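Carbohydrate kinase, FGGY (Novosphingobium aromaticivorans, PDB 3H6E) probably acts as a carbohydrate kinase of the FGGY family, transferring phosphate to a sugar or related substrate. Local coordinates at residues 61-65 against 218-222; 243-247 against 437-443; 334-340 against 354-360. All coordinates share one frame; numbering follows the deposited sequence.

Interaction 1 of 3, residues 61-65 against 218-222; sequences LSRYA and RTGLS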
ATOM      1  N   LEU A  61      -6.143  24.394   4.936  1.00 53.47           N
ATOM      2  CA  LEU A  61      -7.596  24.320   4.812  1.00 52.40           C
ATOM      3  C   LEU A  61      -8.207  25.714   4.734  1.00 53.60           C
ATOM      4  O   LEU A  61      -9.197  25.930   4.032  1.00 52.49           O
ATOM      5  CB  LEU A  61      -8.213  23.544   5.978  1.00 51.46           C
ATOM      6  CG  LEU A  61      -8.231  22.018   5.871  1.00 49.77           C
ATOM      7  CD1 LEU A  61      -9.085  21.437   6.975  1.00 47.34           C
ATOM      8  CD2 LEU A  61      -8.749  21.577   4.517  1.00 49.95           C
ATOM      9  N   SER A  62      -7.613  26.657   5.461  1.00 52.61           N
ATOM     10  CA  SER A  62      -8.075  28.039   5.444  1.00 53.01           C
ATOM     11  C   SER A  62      -7.993  28.619   4.038  1.00 55.35           C
ATOM     12  O   SER A  62      -8.810  29.454   3.650  1.00 54.89           O
ATOM     13  CB  SER A  62      -7.257  28.896   6.413  1.00 53.61           C
ATOM     14  OG  SER A  62      -7.507  28.535   7.763  1.00 53.10           O
ATOM     15  N   ARG A  63      -7.005  28.162   3.275  1.00 54.34           N
ATOM     16  CA  ARG A  63      -6.763  28.680   1.932  1.00 54.52           C
ATOM     17  C   ARG A  63      -7.916  28.416   0.964  1.00 55.93           C
ATOM     18  O   ARG A  63      -8.110  29.162   0.005  1.00 57.33           O
ATOM     19  CB  ARG A  63      -5.459  28.113   1.366  1.00 55.52           C
ATOM     20  CG  ARG A  63      -4.236  28.428   2.214  1.00 57.79           C
ATOM     21  CD  ARG A  63      -2.943  28.186   1.449  1.00 57.86           C
ATOM     22  NE  ARG A  63      -1.770  28.522   2.252  1.00 60.61           N
ATOM     23  CZ  ARG A  63      -1.109  27.653   3.011  1.00 59.33           C
ATOM     24  NH1 ARG A  63      -0.055  28.046   3.712  1.00 60.67           N
ATOM     25  NH2 ARG A  63      -1.500  26.388   3.069  1.00 57.24           N
ATOM     26  N   TYR A  64      -8.682  27.359   1.215  1.00 56.45           N
ATOM     27  CA  TYR A  64      -9.764  26.979   0.312  1.00 55.59           C
ATOM     28  C   TYR A  64     -11.135  27.397   0.838  1.00 55.26           C
ATOM     29  O   TYR A  64     -12.119  26.687   0.647  1.00 57.37           O
ATOM     30  CB  TYR A  64      -9.751  25.466   0.063  1.00 55.22           C
ATOM     31  CG  TYR A  64      -8.391  24.895  -0.278  1.00 54.41           C
ATOM     32  CD1 TYR A  64      -7.844  25.057  -1.543  1.00 53.78           C
ATOM     33  CD2 TYR A  64      -7.662  24.182   0.665  1.00 55.63           C
ATOM     34  CE1 TYR A  64      -6.603  24.531  -1.860  1.00 55.28           C
ATOM     35  CE2 TYR A  64      -6.420  23.652   0.359  1.00 54.87           C
ATOM     36  CZ  TYR A  64      -5.895  23.830  -0.903  1.00 55.88           C
ATOM     37  OH  TYR A  64      -4.659  23.306  -1.210  1.00 53.54           O
ATOM     38  N   ALA A  65     -11.198  28.552   1.495  1.00 56.67           N
ATOM     39  CA  ALA A  65     -12.450  29.020   2.086  1.00 56.21           C
ATOM     40  C   ALA A  65     -13.392  29.649   1.060  1.00 56.96           C
ATOM     41  O   ALA A  65     -14.597  29.742   1.294  1.00 56.43           O
ATOM     42  CB  ALA A  65     -12.172  29.995   3.223  1.00 54.90           C
ATOM     43  N   ARG A 218     -12.261  28.695  11.940  1.00 53.37           N
ATOM     44  CA  ARG A 218     -10.911  29.146  11.623  1.00 55.62           C
ATOM     45  C   ARG A 218     -10.396  28.668  10.263  1.00 53.82           C
ATOM     46  O   ARG A 218      -9.288  29.021   9.857  1.00 56.28           O
ATOM     47  CB  ARG A 218      -9.946  28.728  12.728  1.00 55.14           C
ATOM     48  CG  ARG A 218     -10.245  27.365  13.309  1.00 52.10           C
ATOM     49  CD  ARG A 218      -8.995  26.503  13.346  1.00 56.02           C
ATOM     50  NE  ARG A 218      -7.835  27.190  13.913  1.00 57.34           N
ATOM     51  CZ  ARG A 218      -6.959  27.900  13.205  1.00 54.45           C
ATOM     52  NH1 ARG A 218      -7.112  28.039  11.893  1.00 53.04           N
ATOM     53  NH2 ARG A 218      -5.931  28.479  13.808  1.00 55.48           N
ATOM     54  N   THR A 219     -11.192  27.865   9.565  1.00 51.87           N
ATOM     55  CA  THR A 219     -10.854  27.474   8.202  1.00 52.16           C
ATOM     56  C   THR A 219     -11.739  28.232   7.226  1.00 52.15           C
ATOM     57  O   THR A 219     -11.448  28.309   6.032  1.00 52.24           O
ATOM     58  CB  THR A 219     -11.043  25.967   7.968  1.00 51.35           C
ATOM     59  OG1 THR A 219     -12.440  25.674   7.832  1.00 50.06           O
ATOM     60  CG2 THR A 219     -10.464  25.169   9.124  1.00 51.71           C
ATOM     61  N   GLY A 220     -12.826  28.792   7.747  1.00 50.60           N
ATOM     62  CA  GLY A 220     -13.762  29.535   6.927  1.00 50.82           C
ATOM     63  C   GLY A 220     -14.544  28.625   6.003  1.00 51.50           C
ATOM     64  O   GLY A 220     -15.136  29.078   5.023  1.00 52.77           O
ATOM     65  N   LEU A 221     -14.533  27.331   6.308  1.00 50.77           N
ATOM     66  CA  LEU A 221     -15.328  26.364   5.563  1.00 48.23           C
ATOM     67  C   LEU A 221     -16.726  26.275   6.167  1.00 45.61           C
ATOM     68  O   LEU A 221     -16.914  26.528   7.356  1.00 45.69           O
ATOM     69  CB  LEU A 221     -14.657  24.988   5.572  1.00 49.96           C
ATOM     70  CG  LEU A 221     -13.358  24.844   4.777  1.00 48.99           C
ATOM     71  CD1 LEU A 221     -12.709  23.504   5.063  1.00 44.81           C
ATOM     72  CD2 LEU A 221     -13.611  25.011   3.283  1.00 49.80           C
ATOM     73  N   SER A 222     -17.705  25.921   5.341  1.00 44.57           N
ATOM     74  CA  SER A 222     -19.085  25.838   5.795  1.00 43.52           C
ATOM     75  C   SER A 222     -19.252  24.751   6.844  1.00 44.52           C
ATOM     76  O   SER A 222     -18.636  23.690   6.748  1.00 42.44           O
ATOM     77  CB  SER A 222     -20.021  25.569   4.618  1.00 44.27           C
ATOM     78  OG  SER A 222     -21.322  25.253   5.077  1.00 45.45           O
TER
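R218 meets S62 where the ends of helices 50-63 and 213-219 come together. R218 O lies 2.8 Å from S62 OG, which also has L58 O within reach, so a single hydroxyl proton faces two possible acceptors. Bends at chi2 and chi3 turn the R218 chain back, and its NH1 ends 4.2 Å from S62 OG, beside that hydroxyl rather than bonded to it. T219 buries more surface here than any other residue. Its backbone O receives a nearly straight CA-H...O approach from S62 CA (3.4 Å, 168° at the hydrogen) and also touches the A65 methyl. CG2 of T219 faces L61 CB, whereas chi1 of 76° sets T219 OG1 to accept from L221 N at 3.1 Å, closing an ST turn as the chain leaves the helix. At G220 phi becomes positive and helical geometry ends; G220 O lies 3.6 Å from A65 CB. L221 then divides its branches: CD2 comes 3.5 Å from Y64 O, and CD1 makes a looser approach to L61 CD2. V69 and L211 also pack on this leucine. Apart from the hydroxyl, carbon atoms meet backbone carbonyls and one another. Cohesion therefore probably comes mostly from burial and weak CH...O contacts; the S62 hydroxyl is a possible, shared polar tie, since its proton may go to L58 O instead.

Interaction 2 of 3, residues 243-247 against 437-443; sequences GFAEI and LRPQGEL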
ATOM      1  N   GLY A 243     -11.427   2.617 -11.039  1.00 31.85           N
ATOM      2  CA  GLY A 243     -12.069   3.659 -11.819  1.00 30.65           C
ATOM      3  C   GLY A 243     -11.925   3.412 -13.310  1.00 32.73           C
ATOM      4  O   GLY A 243     -12.805   3.766 -14.094  1.00 33.04           O
ATOM      5  N   PHE A 244     -10.808   2.802 -13.704  1.00 30.98           N
ATOM      6  CA  PHE A 244     -10.583   2.455 -15.102  1.00 29.48           C
ATOM      7  C   PHE A 244     -11.672   1.509 -15.600  1.00 31.06           C
ATOM      8  O   PHE A 244     -12.130   0.632 -14.865  1.00 32.82           O
ATOM      9  CB  PHE A 244      -9.201   1.823 -15.295  1.00 29.61           C
ATOM     10  CG  PHE A 244      -8.060   2.764 -15.037  1.00 29.31           C
ATOM     11  CD1 PHE A 244      -7.866   3.875 -15.840  1.00 30.63           C
ATOM     12  CD2 PHE A 244      -7.169   2.527 -14.001  1.00 29.91           C
ATOM     13  CE1 PHE A 244      -6.813   4.744 -15.609  1.00 32.37           C
ATOM     14  CE2 PHE A 244      -6.110   3.391 -13.763  1.00 29.13           C
ATOM     15  CZ  PHE A 244      -5.933   4.501 -14.567  1.00 33.15           C
ATOM     16  N   ALA A 245     -12.083   1.690 -16.851  1.00 32.02           N
ATOM     17  CA  ALA A 245     -13.182   0.918 -17.421  1.00 31.12           C
ATOM     18  C   ALA A 245     -12.880  -0.575 -17.506  1.00 30.47           C
ATOM     19  O   ALA A 245     -13.795  -1.395 -17.443  1.00 30.38           O
ATOM     20  CB  ALA A 245     -13.566   1.464 -18.792  1.00 29.66           C
ATOM     21  N   GLU A 246     -11.602  -0.924 -17.647  1.00 29.01           N
ATOM     22  CA  GLU A 246     -11.200  -2.328 -17.761  1.00 29.89           C
ATOM     23  C   GLU A 246     -11.116  -3.024 -16.405  1.00 30.12           C
ATOM     24  O   GLU A 246     -11.199  -4.250 -16.321  1.00 30.30           O
ATOM     25  CB  GLU A 246      -9.852  -2.467 -18.479  1.00 30.26           C
ATOM     26  CG  GLU A 246      -9.871  -2.094 -19.953  1.00 30.66           C
ATOM     27  CD  GLU A 246      -9.675  -0.611 -20.173  1.00 31.64           C
ATOM     28  OE1 GLU A 246      -9.074   0.042 -19.295  1.00 30.84           O
ATOM     29  OE2 GLU A 246     -10.122  -0.101 -21.222  1.00 36.05           O
ATOM     30  N   ILE A 247     -10.935  -2.243 -15.349  1.00 28.20           N
ATOM     31  CA  ILE A 247     -10.780  -2.806 -14.019  1.00 28.80           C
ATOM     32  C   ILE A 247     -12.131  -2.874 -13.325  1.00 30.64           C
ATOM     33  O   ILE A 247     -12.723  -3.947 -13.192  1.00 28.77           O
ATOM     34  CB  ILE A 247      -9.805  -1.975 -13.176  1.00 28.60           C
ATOM     35  CG1 ILE A 247      -8.543  -1.664 -13.981  1.00 26.62           C
ATOM     36  CG2 ILE A 247      -9.459  -2.705 -11.887  1.00 30.04           C
ATOM     37  CD1 ILE A 247      -7.849  -2.890 -14.530  1.00 24.81           C
ATOM     38  N   LEU A 437     -16.860   8.442 -11.305  1.00 34.51           N
ATOM     39  CA  LEU A 437     -15.693   9.237 -11.670  1.00 35.91           C
ATOM     40  C   LEU A 437     -14.486   8.357 -12.012  1.00 37.46           C
ATOM     41  O   LEU A 437     -14.220   7.362 -11.338  1.00 35.22           O
ATOM     42  CB  LEU A 437     -15.349  10.183 -10.521  1.00 35.40           C
ATOM     43  CG  LEU A 437     -14.719  11.537 -10.842  1.00 41.41           C
ATOM     44  CD1 LEU A 437     -15.398  12.201 -12.042  1.00 41.47           C
ATOM     45  CD2 LEU A 437     -14.771  12.435  -9.608  1.00 39.89           C
ATOM     46  N   ARG A 438     -13.753   8.737 -13.055  1.00 38.54           N
ATOM     47  CA  ARG A 438     -12.627   7.937 -13.528  1.00 36.95           C
ATOM     48  C   ARG A 438     -11.297   8.685 -13.452  1.00 35.64           C
ATOM     49  O   ARG A 438     -11.273   9.913 -13.401  1.00 36.68           O
ATOM     50  CB  ARG A 438     -12.880   7.457 -14.960  1.00 35.70           C
ATOM     51  CG  ARG A 438     -14.190   6.714 -15.132  1.00 34.00           C
ATOM     52  CD  ARG A 438     -14.195   5.884 -16.400  1.00 34.69           C
ATOM     53  NE  ARG A 438     -15.478   5.217 -16.601  1.00 38.15           N
ATOM     54  CZ  ARG A 438     -15.710   3.935 -16.335  1.00 35.96           C
ATOM     55  NH1 ARG A 438     -14.742   3.160 -15.858  1.00 36.00           N
ATOM     56  NH2 ARG A 438     -16.915   3.428 -16.554  1.00 32.43           N
ATOM     57  N   PRO A 439     -10.183   7.936 -13.448  1.00 35.77           N
ATOM     58  CA  PRO A 439      -8.838   8.520 -13.386  1.00 36.43           C
ATOM     59  C   PRO A 439      -8.490   9.278 -14.663  1.00 37.72           C
ATOM     60  O   PRO A 439      -9.318   9.379 -15.569  1.00 37.36           O
ATOM     61  CB  PRO A 439      -7.923   7.290 -13.257  1.00 34.90           C
ATOM     62  CG  PRO A 439      -8.819   6.166 -12.848  1.00 33.92           C
ATOM     63  CD  PRO A 439     -10.143   6.466 -13.463  1.00 34.30           C
ATOM     64  N   GLN A 440      -7.274   9.808 -14.728  1.00 37.63           N
ATOM     65  CA  GLN A 440      -6.796  10.460 -15.940  1.00 38.27           C
ATOM     66  C   GLN A 440      -6.225   9.421 -16.892  1.00 37.23           C
ATOM     67  O   GLN A 440      -5.706   8.389 -16.462  1.00 36.80           O
ATOM     68  CB  GLN A 440      -5.739  11.517 -15.617  1.00 39.09           C
ATOM     69  CG  GLN A 440      -6.314  12.828 -15.116  1.00 41.14           C
ATOM     70  CD  GLN A 440      -7.163  13.515 -16.164  1.00 45.58           C
ATOM     71  OE1 GLN A 440      -6.685  13.837 -17.253  1.00 45.30           O
ATOM     72  NE2 GLN A 440      -8.430  13.749 -15.839  1.00 48.10           N
ATOM     73  N   GLY A 441      -6.330   9.694 -18.185  1.00 35.25           N
ATOM     74  CA  GLY A 441      -5.834   8.785 -19.197  1.00 32.94           C
ATOM     75  C   GLY A 441      -6.684   7.536 -19.317  1.00 34.33           C
ATOM     76  O   GLY A 441      -7.801   7.465 -18.803  1.00 32.78           O
ATOM     77  N   GLU A 442      -6.146   6.546 -20.016  1.00 35.53           N
ATOM     78  CA  GLU A 442      -6.810   5.265 -20.182  1.00 32.82           C
ATOM     79  C   GLU A 442      -5.773   4.173 -20.017  1.00 31.22           C
ATOM     80  O   GLU A 442      -4.576   4.449 -19.990  1.00 30.59           O
ATOM     81  CB  GLU A 442      -7.444   5.166 -21.568  1.00 32.31           C
ATOM     82  CG  GLU A 442      -8.584   6.137 -21.805  1.00 34.77           C
ATOM     83  CD  GLU A 442      -9.050   6.142 -23.249  1.00 36.46           C
ATOM     84  OE1 GLU A 442      -8.246   5.782 -24.135  1.00 37.54           O
ATOM     85  OE2 GLU A 442     -10.220   6.508 -23.494  1.00 37.14           O
ATOM     86  N   LEU A 443      -6.229   2.932 -19.900  1.00 31.14           N
ATOM     87  CA  LEU A 443      -5.303   1.811 -19.852  1.00 29.96           C
ATOM     88  C   LEU A 443      -4.931   1.375 -21.263  1.00 29.17           C
ATOM     89  O   LEU A 443      -5.794   1.235 -22.130  1.00 28.71           O
ATOM     90  CB  LEU A 443      -5.900   0.640 -19.071  1.00 30.98           C
ATOM     91  CG  LEU A 443      -6.189   0.922 -17.596  1.00 29.76           C
ATOM     92  CD1 LEU A 443      -6.659  -0.343 -16.896  1.00 28.05           C
ATOM     93  CD2 LEU A 443      -4.954   1.503 -16.913  1.00 29.15           C
TER
HETATM   94  O   HOH W   1      -9.156   2.948 -19.251  1.00 29.65           O
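Two loops of the FGGY fold meet here, the one that runs from helix 233-241 into strand 252-256 and the one that leads into the edge strand 443-445, and the F244 ring of the first is sandwiched between P439 and L443 of the second. P439 CG sits over one face, 3.7 Å from the F244 ring centroid; L443 CD2 covers the opposite face of F244 at 3.6 Å, even closer to the normal (3° off it). Both are CH-pi contacts. With its chi1 of -63°, L443 places CG over the ring, from which CD2 goes to the ring centre and CD1 to I247 CD1, 3.7 Å away. The E246 side chain runs alongside this leucine in the reverse sense, with E246 OE1 3.2 Å from L443 CB. E246 OE1 accepts from a water at 2.9 Å, which in turn accepts from L443 N. At the other end, the extended R438 chain runs over G243 O and donates to it from NH1 at 2.7 Å, a bent bond (132°) tilted from both the carbonyl and guanidinium planes, while A245 CB lies over a guanidinium face. L392 and Y417, from strands 390-394 and 415-419, also pack against this cluster. An aromatic ring clasped between proline and leucine thus fastens the two loops together within the actin-like ATPase fold of FGGY kinases.

Interaction 3 of 3, residues 334-340 against 354-360; sequences HGRMILP and FAWINRP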
ATOM      1  N   HIS A 334      21.220 -16.237 -25.451  1.00 53.40           N
ATOM      2  CA  HIS A 334      22.462 -16.708 -24.847  1.00 53.34           C
ATOM      3  C   HIS A 334      22.226 -17.253 -23.445  1.00 51.94           C
ATOM      4  O   HIS A 334      23.163 -17.681 -22.773  1.00 50.93           O
ATOM      5  CB  HIS A 334      23.525 -15.608 -24.815  1.00 53.51           C
ATOM      6  CG  HIS A 334      24.249 -15.430 -26.112  1.00 54.54           C
ATOM      7  ND1 HIS A 334      24.176 -14.270 -26.852  1.00 56.39           N
ATOM      8  CD2 HIS A 334      25.056 -16.268 -26.805  1.00 56.96           C
ATOM      9  CE1 HIS A 334      24.910 -14.398 -27.943  1.00 57.95           C
ATOM     10  NE2 HIS A 334      25.455 -15.601 -27.939  1.00 58.22           N
ATOM     11  N   GLY A 335      20.971 -17.235 -23.009  1.00 51.22           N
ATOM     12  CA  GLY A 335      20.621 -17.738 -21.694  1.00 49.90           C
ATOM     13  C   GLY A 335      21.242 -16.927 -20.573  1.00 49.50           C
ATOM     14  O   GLY A 335      21.497 -17.447 -19.487  1.00 46.30           O
ATOM     15  N   ARG A 336      21.487 -15.647 -20.840  1.00 50.95           N
ATOM     16  CA  ARG A 336      22.033 -14.747 -19.831  1.00 49.18           C
ATOM     17  C   ARG A 336      20.950 -14.401 -18.818  1.00 46.65           C
ATOM     18  O   ARG A 336      19.979 -13.724 -19.156  1.00 47.02           O
ATOM     19  CB  ARG A 336      22.550 -13.459 -20.476  1.00 46.44           C
ATOM     20  CG  ARG A 336      23.551 -13.654 -21.600  1.00 48.16           C
ATOM     21  CD  ARG A 336      24.290 -12.348 -21.877  1.00 48.74           C
ATOM     22  NE  ARG A 336      24.852 -12.299 -23.222  1.00 52.75           N
ATOM     23  CZ  ARG A 336      25.977 -12.906 -23.581  1.00 53.32           C
ATOM     24  NH1 ARG A 336      26.656 -13.615 -22.690  1.00 49.11           N
ATOM     25  NH2 ARG A 336      26.419 -12.807 -24.829  1.00 49.42           N
HETATM   26  N   MSE A 337      21.110 -14.852 -17.578  1.00 44.40           N
HETATM   27  CA  MSE A 337      20.060 -14.639 -16.586  1.00 45.10           C
HETATM   28  C   MSE A 337      20.524 -14.553 -15.125  1.00 41.55           C
HETATM   29  O   MSE A 337      21.693 -14.786 -14.810  1.00 39.23           O
HETATM   30  CB  MSE A 337      18.995 -15.721 -16.731  1.00 44.27           C
HETATM   31  CG  MSE A 337      19.474 -17.092 -16.328  1.00 45.77           C
HETATM   32 SE   MSE A 337      18.203 -18.464 -16.844  1.00 63.35          SE
HETATM   33  CE  MSE A 337      18.695 -19.805 -15.517  1.00 45.91           C
ATOM     34  N   ILE A 338      19.575 -14.219 -14.251  1.00 41.91           N
ATOM     35  CA  ILE A 338      19.827 -13.983 -12.829  1.00 36.31           C
ATOM     36  C   ILE A 338      18.966 -14.899 -11.971  1.00 34.60           C
ATOM     37  O   ILE A 338      17.761 -14.999 -12.186  1.00 35.87           O
ATOM     38  CB  ILE A 338      19.456 -12.539 -12.442  1.00 34.09           C
ATOM     39  CG1 ILE A 338      20.177 -11.533 -13.340  1.00 34.47           C
ATOM     40  CG2 ILE A 338      19.742 -12.282 -10.964  1.00 33.94           C
ATOM     41  CD1 ILE A 338      19.564 -10.142 -13.310  1.00 34.55           C
ATOM     42  N   LEU A 339      19.574 -15.550 -10.986  1.00 35.95           N
ATOM     43  CA  LEU A 339      18.829 -16.404 -10.066  1.00 34.41           C
ATOM     44  C   LEU A 339      18.563 -15.700  -8.731  1.00 35.40           C
ATOM     45  O   LEU A 339      19.436 -15.013  -8.204  1.00 35.79           O
ATOM     46  CB  LEU A 339      19.576 -17.716  -9.837  1.00 34.72           C
ATOM     47  CG  LEU A 339      20.048 -18.452 -11.093  1.00 36.29           C
ATOM     48  CD1 LEU A 339      20.604 -19.813 -10.726  1.00 39.12           C
ATOM     49  CD2 LEU A 339      18.925 -18.594 -12.104  1.00 38.31           C
ATOM     50  N   PRO A 340      17.345 -15.864  -8.191  1.00 35.49           N
ATOM     51  CA  PRO A 340      16.923 -15.315  -6.895  1.00 35.63           C
ATOM     52  C   PRO A 340      17.706 -15.951  -5.751  1.00 35.52           C
ATOM     53  O   PRO A 340      18.119 -17.100  -5.886  1.00 36.24           O
ATOM     54  CB  PRO A 340      15.451 -15.734  -6.797  1.00 34.44           C
ATOM     55  CG  PRO A 340      15.031 -16.028  -8.199  1.00 36.08           C
ATOM     56  CD  PRO A 340      16.251 -16.581  -8.866  1.00 36.31           C
ATOM     57  N   PHE A 354      21.445 -16.518  -4.844  1.00 35.30           N
ATOM     58  CA  PHE A 354      21.689 -15.639  -5.979  1.00 35.11           C
ATOM     59  C   PHE A 354      22.829 -16.152  -6.857  1.00 36.38           C
ATOM     60  O   PHE A 354      23.753 -16.806  -6.370  1.00 36.06           O
ATOM     61  CB  PHE A 354      22.006 -14.227  -5.484  1.00 33.94           C
ATOM     62  CG  PHE A 354      22.614 -13.340  -6.530  1.00 32.26           C
ATOM     63  CD1 PHE A 354      21.852 -12.875  -7.590  1.00 32.38           C
ATOM     64  CD2 PHE A 354      23.946 -12.965  -6.450  1.00 30.98           C
ATOM     65  CE1 PHE A 354      22.408 -12.060  -8.558  1.00 32.84           C
ATOM     66  CE2 PHE A 354      24.509 -12.148  -7.412  1.00 32.50           C
ATOM     67  CZ  PHE A 354      23.737 -11.694  -8.469  1.00 33.52           C
ATOM     68  N   ALA A 355      22.759 -15.845  -8.151  1.00 34.42           N
ATOM     69  CA  ALA A 355      23.822 -16.194  -9.089  1.00 34.91           C
ATOM     70  C   ALA A 355      23.520 -15.717 -10.504  1.00 36.08           C
ATOM     71  O   ALA A 355      22.369 -15.703 -10.934  1.00 35.32           O
ATOM     72  CB  ALA A 355      24.066 -17.698  -9.085  1.00 36.62           C
ATOM     73  N   TRP A 356      24.566 -15.326 -11.225  1.00 37.34           N
ATOM     74  CA  TRP A 356      24.444 -15.016 -12.643  1.00 37.66           C
ATOM     75  C   TRP A 356      24.638 -16.283 -13.466  1.00 40.44           C
ATOM     76  O   TRP A 356      25.098 -17.307 -12.957  1.00 41.65           O
ATOM     77  CB  TRP A 356      25.493 -13.988 -13.066  1.00 39.85           C
ATOM     78  CG  TRP A 356      25.053 -12.562 -12.980  1.00 38.49           C
ATOM     79  CD1 TRP A 356      25.431 -11.642 -12.048  1.00 37.48           C
ATOM     80  CD2 TRP A 356      24.163 -11.886 -13.873  1.00 38.43           C
ATOM     81  NE1 TRP A 356      24.829 -10.435 -12.303  1.00 38.03           N
ATOM     82  CE2 TRP A 356      24.044 -10.559 -13.419  1.00 38.70           C
ATOM     83  CE3 TRP A 356      23.454 -12.274 -15.011  1.00 38.97           C
ATOM     84  CZ2 TRP A 356      23.243  -9.621 -14.063  1.00 38.11           C
ATOM     85  CZ3 TRP A 356      22.661 -11.342 -15.648  1.00 38.27           C
ATOM     86  CH2 TRP A 356      22.561 -10.030 -15.174  1.00 36.75           C
ATOM     87  N   ILE A 357      24.289 -16.205 -14.743  1.00 40.72           N
ATOM     88  CA  ILE A 357      24.576 -17.274 -15.687  1.00 42.50           C
ATOM     89  C   ILE A 357      24.820 -16.647 -17.048  1.00 44.44           C
ATOM     90  O   ILE A 357      23.929 -16.019 -17.624  1.00 45.88           O
ATOM     91  CB  ILE A 357      23.436 -18.290 -15.768  1.00 43.25           C
ATOM     92  CG1 ILE A 357      23.438 -19.182 -14.525  1.00 41.80           C
ATOM     93  CG2 ILE A 357      23.574 -19.138 -17.018  1.00 44.25           C
ATOM     94  CD1 ILE A 357      22.254 -20.114 -14.440  1.00 45.33           C
ATOM     95  N   ASN A 358      26.036 -16.808 -17.555  1.00 45.22           N
ATOM     96  CA  ASN A 358      26.454 -16.071 -18.734  1.00 46.92           C
ATOM     97  C   ASN A 358      26.192 -14.590 -18.489  1.00 46.97           C
ATOM     98  O   ASN A 358      25.381 -13.959 -19.169  1.00 46.63           O
ATOM     99  CB  ASN A 358      25.711 -16.562 -19.977  1.00 47.52           C
ATOM    100  CG  ASN A 358      25.803 -18.067 -20.151  1.00 48.42           C
ATOM    101  OD1 ASN A 358      26.639 -18.727 -19.532  1.00 48.62           O
ATOM    102  ND2 ASN A 358      24.939 -18.618 -20.994  1.00 50.12           N
ATOM    103  N   ARG A 359      26.871 -14.053 -17.482  1.00 45.80           N
ATOM    104  CA  ARG A 359      26.733 -12.649 -17.128  1.00 45.38           C
ATOM    105  C   ARG A 359      27.138 -11.765 -18.296  1.00 42.85           C
ATOM    106  O   ARG A 359      28.231 -11.907 -18.838  1.00 43.57           O
ATOM    107  CB  ARG A 359      27.568 -12.338 -15.881  1.00 44.98           C
ATOM    108  CG  ARG A 359      28.014 -10.891 -15.739  1.00 44.47           C
ATOM    109  CD  ARG A 359      27.860 -10.430 -14.298  1.00 45.33           C
ATOM    110  NE  ARG A 359      28.953  -9.575 -13.844  1.00 50.45           N
ATOM    111  CZ  ARG A 359      29.694  -9.828 -12.769  1.00 55.04           C
ATOM    112  NH1 ARG A 359      29.452 -10.908 -12.033  1.00 51.72           N
ATOM    113  NH2 ARG A 359      30.670  -9.000 -12.418  1.00 53.47           N
ATOM    114  N   PRO A 360      26.241 -10.857 -18.705  1.00 44.85           N
ATOM    115  CA  PRO A 360      26.577  -9.919 -19.778  1.00 46.54           C
ATOM    116  C   PRO A 360      27.639  -8.968 -19.257  1.00 46.60           C
ATOM    117  O   PRO A 360      27.669  -8.693 -18.057  1.00 46.61           O
ATOM    118  CB  PRO A 360      25.262  -9.166 -20.024  1.00 44.22           C
ATOM    119  CG  PRO A 360      24.204  -9.926 -19.270  1.00 45.82           C
ATOM    120  CD  PRO A 360      24.910 -10.595 -18.138  1.00 43.16           C
TER
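N358 ND2 donates to H334 O at 2.7 Å, the shortest polar bond between segments 334-340 and 354-360. The acceptor lies in the amide plane and the donor nearly along the C=O axis, with an N-H...O angle of 154°, which would help to fix the rotation of the amide. This bond joins the end of helix 328-333, where G335 takes positive phi in a Schellman motif, to the residue that follows strand 355-357. From there the strands 337-339 and 355-357 pair antiparallel. M337 N donates to I357 O in its carbonyl plane, with a weak return bond; L339 N gives a straighter bond to A355 O at 2.8 Å, and its return bond is also weak. Between these hydrogen-bonded pairs, I338 and W356 form a non-hydrogen-bonded pair whose side chains lie side by side. I338 CG1 rests over the six-membered ring of W356, 3.4 Å from its centroid, and the R359 CD methylene covers the opposite face. Chi1 of -54° leaves CG2 of I338 anti to the backbone N, where it meets the edge of the F354 ring at CE1, 3.6 Å away. The other face of the sheet carries M337, a selenomethionine, with L339, A355 and I357; M337 CE touches I357 CD1 at 3.7 Å. Beyond the strand, the aliphatic part of R336 passes N358 O, and its CD packs 3.6 Å from P360 CG. Helix 363-384 lies against the face bearing I338 and W356, with Y373 on I338, R366 on W356 and E365 on P360, while helix 457-468 bonds to R336 O and I338 O through Y460 and W464 and meets M337 and I357 through E467.

In the fold
From the N terminus, interaction 1 comes first, closing a loop of 152 residues within the N-terminal half. It joins the ends of helices 50-63 and 213-219, which precede the neighbouring parallel strands 71-76 and 226-232. Past helix 233-241 the chain opens interaction 2, whose 189-residue loop encloses most of the C-terminal half and returns at the start of strand 443-445. Interaction 3 is nested inside that loop and closes only 13 residues, making a separate two-stranded sheet. No loops cross. Interactions 1 and 3 lie on opposite sides of the chain's centre, about 58 Å apart between centres; the centre of interaction 2 is about 31 Å from that of interaction 1 and about 38 Å from that of interaction 3.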